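Local coordinates for protein thermosome subunit (Methanococcoides burtonii, PDB 3AQ1) that probably acts as an ATP-dependent group II chaperonin that binds unfolded proteins and assists their folding, at residues 151-165 / 323-336. Residues are numbered along the deposited sequence; the frame is centred on the assembly and turned at random.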
loop_
_atom_site.group_PDB
_atom_site.type_symbol
_atom_site.label_atom_id
_atom_site.label_comp_id
_atom_site.label_asym_id
_atom_site.label_seq_id
_atom_site.Cartn_x
_atom_site.Cartn_y
_atom_site.Cartn_z
ATOM N N ILE A 151 -0.720 5.266 -8.619
ATOM C CA ILE A 151 -0.067 4.304 -9.497
ATOM C C ILE A 151 -1.038 3.339 -10.161
ATOM O O ILE A 151 -1.831 2.691 -9.510
ATOM C CB ILE A 151 1.072 3.562 -8.794
ATOM C CG1 ILE A 151 2.147 4.571 -8.385
ATOM C CG2 ILE A 151 1.657 2.493 -9.707
ATOM C CD1 ILE A 151 3.360 3.969 -7.748
ATOM N N LYS A 152 -0.982 3.280 -11.480
ATOM C CA LYS A 152 -1.737 2.289 -12.221
ATOM C C LYS A 152 -0.759 1.332 -12.899
ATOM O O LYS A 152 0.215 1.757 -13.518
ATOM C CB LYS A 152 -2.633 2.944 -13.275
ATOM C CG LYS A 152 -3.183 1.924 -14.257
ATOM C CD LYS A 152 -3.952 2.539 -15.401
ATOM C CE LYS A 152 -4.246 1.472 -16.436
ATOM N NZ LYS A 152 -5.438 1.804 -17.248
ATOM N N ILE A 153 -1.010 0.037 -12.772
ATOM C CA ILE A 153 -0.181 -0.931 -13.461
ATOM C C ILE A 153 -0.935 -1.448 -14.659
ATOM O O ILE A 153 -2.067 -1.886 -14.549
ATOM C CB ILE A 153 0.237 -2.099 -12.555
ATOM C CG1 ILE A 153 0.818 -1.565 -11.243
ATOM C CG2 ILE A 153 1.267 -2.917 -13.250
ATOM C CD1 ILE A 153 1.541 -2.606 -10.399
ATOM N N GLU A 154 -0.309 -1.345 -15.818
ATOM C CA GLU A 154 -0.889 -1.814 -17.068
ATOM C C GLU A 154 0.114 -2.817 -17.611
ATOM O O GLU A 154 1.259 -2.465 -17.922
ATOM C CB GLU A 154 -1.087 -0.655 -18.053
ATOM C CG GLU A 154 -1.634 -1.071 -19.406
ATOM C CD GLU A 154 -3.110 -1.391 -19.335
ATOM O OE1 GLU A 154 -3.770 -0.831 -18.433
ATOM O OE2 GLU A 154 -3.602 -2.202 -20.160
ATOM N N LYS A 155 -0.286 -4.078 -17.688
ATOM C CA LYS A 155 0.686 -5.103 -18.034
ATOM C C LYS A 155 0.790 -5.326 -19.536
ATOM O O LYS A 155 -0.197 -5.601 -20.217
ATOM C CB LYS A 155 0.449 -6.407 -17.249
ATOM C CG LYS A 155 -0.941 -6.969 -17.337
ATOM C CD LYS A 155 -1.344 -7.685 -16.054
ATOM C CE LYS A 155 -2.757 -8.242 -16.207
ATOM N NZ LYS A 155 -3.310 -8.736 -14.923
ATOM N N ARG A 156 2.004 -5.163 -20.042
ATOM C CA ARG A 156 2.298 -5.393 -21.443
ATOM C C ARG A 156 3.113 -6.695 -21.635
ATOM O O ARG A 156 4.322 -6.738 -21.375
ATOM C CB ARG A 156 3.064 -4.196 -21.998
ATOM C CG ARG A 156 2.418 -2.852 -21.721
ATOM C CD ARG A 156 2.353 -2.003 -22.991
ATOM N NE ARG A 156 1.457 -2.583 -23.991
ATOM C CZ ARG A 156 0.200 -2.953 -23.746
ATOM N NH1 ARG A 156 -0.322 -2.811 -22.530
ATOM N NH2 ARG A 156 -0.539 -3.467 -24.716
ATOM N N ALA A 157 2.453 -7.760 -22.081
ATOM C CA ALA A 157 3.147 -9.024 -22.289
ATOM C C ALA A 157 4.214 -8.874 -23.371
ATOM O O ALA A 157 3.977 -8.234 -24.396
ATOM C CB ALA A 157 2.163 -10.112 -22.655
ATOM N N GLY A 158 5.391 -9.451 -23.135
ATOM C CA GLY A 158 6.472 -9.420 -24.107
ATOM C C GLY A 158 7.670 -8.571 -23.709
ATOM O O GLY A 158 7.509 -7.500 -23.119
ATOM N N GLY A 159 8.873 -9.050 -24.038
ATOM C CA GLY A 159 10.110 -8.354 -23.724
ATOM C C GLY A 159 10.656 -8.693 -22.350
ATOM O O GLY A 159 10.394 -9.767 -21.810
ATOM N N SER A 160 11.415 -7.761 -21.787
ATOM C CA SER A 160 12.056 -7.924 -20.491
ATOM C C SER A 160 11.468 -6.928 -19.496
ATOM O O SER A 160 10.908 -5.905 -19.882
ATOM C CB SER A 160 13.578 -7.726 -20.643
ATOM O OG SER A 160 14.214 -7.206 -19.481
ATOM N N ILE A 161 11.588 -7.223 -18.210
ATOM C CA ILE A 161 11.136 -6.288 -17.197
ATOM C C ILE A 161 11.897 -4.972 -17.344
ATOM O O ILE A 161 11.481 -3.938 -16.830
ATOM C CB ILE A 161 11.376 -6.857 -15.812
ATOM C CG1 ILE A 161 10.697 -6.008 -14.749
ATOM C CG2 ILE A 161 12.855 -6.949 -15.541
ATOM C CD1 ILE A 161 10.870 -6.588 -13.387
ATOM N N ASP A 162 13.020 -5.024 -18.052
ATOM C CA ASP A 162 13.856 -3.845 -18.277
ATOM C C ASP A 162 13.208 -2.863 -19.264
ATOM O O ASP A 162 13.540 -1.679 -19.289
ATOM C CB ASP A 162 15.241 -4.263 -18.791
ATOM C CG ASP A 162 16.167 -4.749 -17.683
ATOM O OD1 ASP A 162 16.135 -4.173 -16.567
ATOM O OD2 ASP A 162 16.943 -5.699 -17.946
ATOM N N ASP A 163 12.291 -3.370 -20.079
ATOM C CA ASP A 163 11.576 -2.556 -21.039
ATOM C C ASP A 163 10.360 -1.928 -20.371
ATOM O O ASP A 163 9.549 -1.300 -21.034
ATOM C CB ASP A 163 11.088 -3.399 -22.224
ATOM C CG ASP A 163 12.208 -4.118 -22.946
ATOM O OD1 ASP A 163 13.342 -3.587 -22.978
ATOM O OD2 ASP A 163 11.943 -5.216 -23.492
ATOM N N SER A 164 10.202 -2.114 -19.068
ATOM C CA SER A 164 9.079 -1.477 -18.388
ATOM C C SER A 164 9.228 0.049 -18.396
ATOM O O SER A 164 10.330 0.578 -18.296
ATOM C CB SER A 164 8.905 -2.035 -16.972
ATOM O OG SER A 164 8.394 -3.361 -17.028
ATOM N N GLU A 165 8.119 0.758 -18.549
ATOM C CA GLU A 165 8.180 2.213 -18.607
ATOM C C GLU A 165 7.459 2.870 -17.445
ATOM O O GLU A 165 6.487 2.335 -16.904
ATOM C CB GLU A 165 7.591 2.738 -19.918
ATOM C CG GLU A 165 8.325 2.313 -21.167
ATOM C CD GLU A 165 7.576 2.692 -22.431
ATOM O OE1 GLU A 165 6.980 1.802 -23.084
ATOM O OE2 GLU A 165 7.582 3.887 -22.767
ATOM N N VAL A 323 1.185 8.197 -11.986
ATOM C CA VAL A 323 2.025 7.568 -12.995
ATOM C C VAL A 323 1.448 6.207 -13.359
ATOM O O VAL A 323 0.742 5.583 -12.585
ATOM C CB VAL A 323 3.463 7.312 -12.488
ATOM C CG1 VAL A 323 3.967 8.475 -11.686
ATOM C CG2 VAL A 323 3.500 6.076 -11.650
ATOM N N THR A 324 1.760 5.748 -14.550
ATOM C CA THR A 324 1.367 4.419 -14.954
ATOM C C THR A 324 2.642 3.682 -15.242
ATOM O O THR A 324 3.505 4.195 -15.941
ATOM C CB THR A 324 0.524 4.460 -16.234
ATOM O OG1 THR A 324 -0.674 5.196 -15.977
ATOM C CG2 THR A 324 0.161 3.061 -16.691
ATOM N N VAL A 325 2.771 2.495 -14.667
ATOM C CA VAL A 325 3.849 1.586 -15.005
ATOM C C VAL A 325 3.360 0.702 -16.138
ATOM O O VAL A 325 2.436 -0.087 -15.943
ATOM C CB VAL A 325 4.193 0.642 -13.834
ATOM C CG1 VAL A 325 5.308 -0.284 -14.243
ATOM C CG2 VAL A 325 4.570 1.410 -12.573
ATOM N N LEU A 326 3.947 0.839 -17.322
ATOM C CA LEU A 326 3.767 -0.186 -18.335
ATOM C C LEU A 326 4.738 -1.314 -18.004
ATOM O O LEU A 326 5.933 -1.219 -18.285
ATOM C CB LEU A 326 4.037 0.362 -19.730
ATOM C CG LEU A 326 3.146 1.524 -20.144
ATOM C CD1 LEU A 326 3.484 1.964 -21.545
ATOM C CD2 LEU A 326 1.694 1.103 -20.044
ATOM N N LEU A 327 4.220 -2.370 -17.383
ATOM C CA LEU A 327 5.036 -3.496 -16.927
ATOM C C LEU A 327 5.245 -4.540 -18.021
ATOM O O LEU A 327 4.273 -5.084 -18.555
ATOM C CB LEU A 327 4.374 -4.156 -15.718
ATOM C CG LEU A 327 5.105 -5.305 -15.027
ATOM C CD1 LEU A 327 6.471 -4.841 -14.564
ATOM C CD2 LEU A 327 4.274 -5.801 -13.852
ATOM N N HIS A 328 6.507 -4.815 -18.349
ATOM C CA HIS A 328 6.845 -5.857 -19.327
ATOM C C HIS A 328 7.436 -7.132 -18.699
ATOM O O HIS A 328 8.148 -7.076 -17.696
ATOM C CB HIS A 328 7.817 -5.313 -20.373
ATOM C CG HIS A 328 7.189 -4.371 -21.348
ATOM N ND1 HIS A 328 7.176 -3.007 -21.159
ATOM C CD2 HIS A 328 6.544 -4.595 -22.517
ATOM C CE1 HIS A 328 6.547 -2.431 -22.171
ATOM N NE2 HIS A 328 6.150 -3.373 -23.006
ATOM N N GLY A 329 7.130 -8.275 -19.307
ATOM C CA GLY A 329 7.679 -9.561 -18.904
ATOM C C GLY A 329 7.872 -10.452 -20.121
ATOM O O GLY A 329 7.409 -10.106 -21.206
ATOM N N GLY A 330 8.545 -11.591 -19.958
ATOM C CA GLY A 330 8.779 -12.473 -21.089
ATOM C C GLY A 330 7.496 -12.924 -21.773
ATOM O O GLY A 330 7.387 -12.898 -23.004
ATOM N N THR A 331 6.517 -13.330 -20.963
ATOM C CA THR A 331 5.281 -13.940 -21.460
ATOM C C THR A 331 4.033 -13.358 -20.803
ATOM O O THR A 331 4.116 -12.590 -19.854
ATOM C CB THR A 331 5.245 -15.458 -21.150
ATOM O OG1 THR A 331 4.965 -15.659 -19.756
ATOM C CG2 THR A 331 6.571 -16.110 -21.490
ATOM N N GLU A 332 2.870 -13.755 -21.307
ATOM C CA GLU A 332 1.606 -13.464 -20.646
ATOM C C GLU A 332 1.642 -13.825 -19.165
ATOM O O GLU A 332 1.248 -13.027 -18.317
ATOM C CB GLU A 332 0.484 -14.264 -21.302
ATOM C CG GLU A 332 -0.878 -14.045 -20.670
ATOM C CD GLU A 332 -1.662 -12.962 -21.373
ATOM O OE1 GLU A 332 -1.321 -12.639 -22.535
ATOM O OE2 GLU A 332 -2.621 -12.439 -20.766
ATOM N N HIS A 333 2.097 -15.034 -18.845
ATOM C CA HIS A 333 1.983 -15.500 -17.464
ATOM C C HIS A 333 3.029 -14.909 -16.507
ATOM O O HIS A 333 2.752 -14.723 -15.321
ATOM C CB HIS A 333 1.918 -17.035 -17.365
ATOM C CG HIS A 333 1.471 -17.527 -16.020
ATOM N ND1 HIS A 333 0.151 -17.508 -15.623
ATOM C CD2 HIS A 333 2.171 -18.024 -14.972
ATOM C CE1 HIS A 333 0.054 -17.984 -14.394
ATOM N NE2 HIS A 333 1.266 -18.303 -13.975
ATOM N N VAL A 334 4.224 -14.624 -17.022
ATOM C CA VAL A 334 5.249 -13.926 -16.248
ATOM C C VAL A 334 4.692 -12.594 -15.748
ATOM O O VAL A 334 4.785 -12.233 -14.574
ATOM C CB VAL A 334 6.491 -13.631 -17.126
ATOM C CG1 VAL A 334 7.478 -12.727 -16.401
ATOM C CG2 VAL A 334 7.157 -14.922 -17.552
ATOM N N VAL A 335 4.086 -11.867 -16.659
ATOM C CA VAL A 335 3.617 -10.539 -16.351
ATOM C C VAL A 335 2.452 -10.520 -15.358
ATOM O O VAL A 335 2.277 -9.534 -14.642
ATOM C CB VAL A 335 3.281 -9.802 -17.645
ATOM C CG1 VAL A 335 1.837 -9.364 -17.654
ATOM C CG2 VAL A 335 4.247 -8.661 -17.845
ATOM N N ASP A 336 1.664 -11.594 -15.290
ATOM C CA ASP A 336 0.618 -11.672 -14.267
ATOM C C ASP A 336 1.229 -11.696 -12.866
ATOM O O ASP A 336 0.782 -10.968 -11.977
ATOM C CB ASP A 336 -0.290 -12.887 -14.461
ATOM C CG ASP A 336 -1.186 -12.762 -15.676
ATOM O OD1 ASP A 336 -1.517 -11.623 -16.074
ATOM O OD2 ASP A 336 -1.564 -13.812 -16.237
#
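Lys152 and Glu154 exchange backbone hydrogen bonds with Val323, Val325 and Leu327, which join strands 151-157 and 323-329 in parallel. The bond from Glu154 N to Val325 O is nearly straight, at 178° and 3.0 Å. On the other edge of 323-329, Glu165 and Leu326 form an antiparallel hydrogen-bonded pair. Strand 323-329 is thus the middle of a three-stranded mixed sheet.

The tight part centres on His328. Arg156 CB sits over one ring face in a CH-pi contact, 3.7 Å from the centroid of the His328 ring. The guanidinium does not stack; its plane is 85° from the ring. Gly158 O and Ser164 CA lie at the ring edge, and His328 ND1 is 2.9 Å from Asp163 O. The backbone is held too: His328 N donates to Ser164 OG at 2.7 Å. Ser164 OG is anti to its own carbonyl carbon (chi1 -72°), which brings it to that N-H. With an alanine here, Arg156 CB would probably be left without the ring it packs on, and a gap would open between Arg156 and the 158-163 connection.

On the opposite face, Ile151 CG1 lies alongside Val323 CG2 at 3.8 Å, and Ile153 CG2 reaches Leu327 CB.

The far end is looser and more exposed. Gly158 N bonds only weakly to Gly329 O. Lys155 passes Val335 CG1 and makes a long salt bridge from NZ to Asp336 OD1, 3.6 Å. Ala157 CB touches the backbone of Glu332.

Helix 332-355 packs on Ile151, Ile153 and Leu327, while Leu127 of helix 121-132 meets Leu327 and Ser164. Strand 169-172 touches Lys152, Thr324 and Leu326, and Lys152 NZ pairs with Asp271. The position suits the intermediate domain of a group II chaperonin, between the equatorial and apical parts.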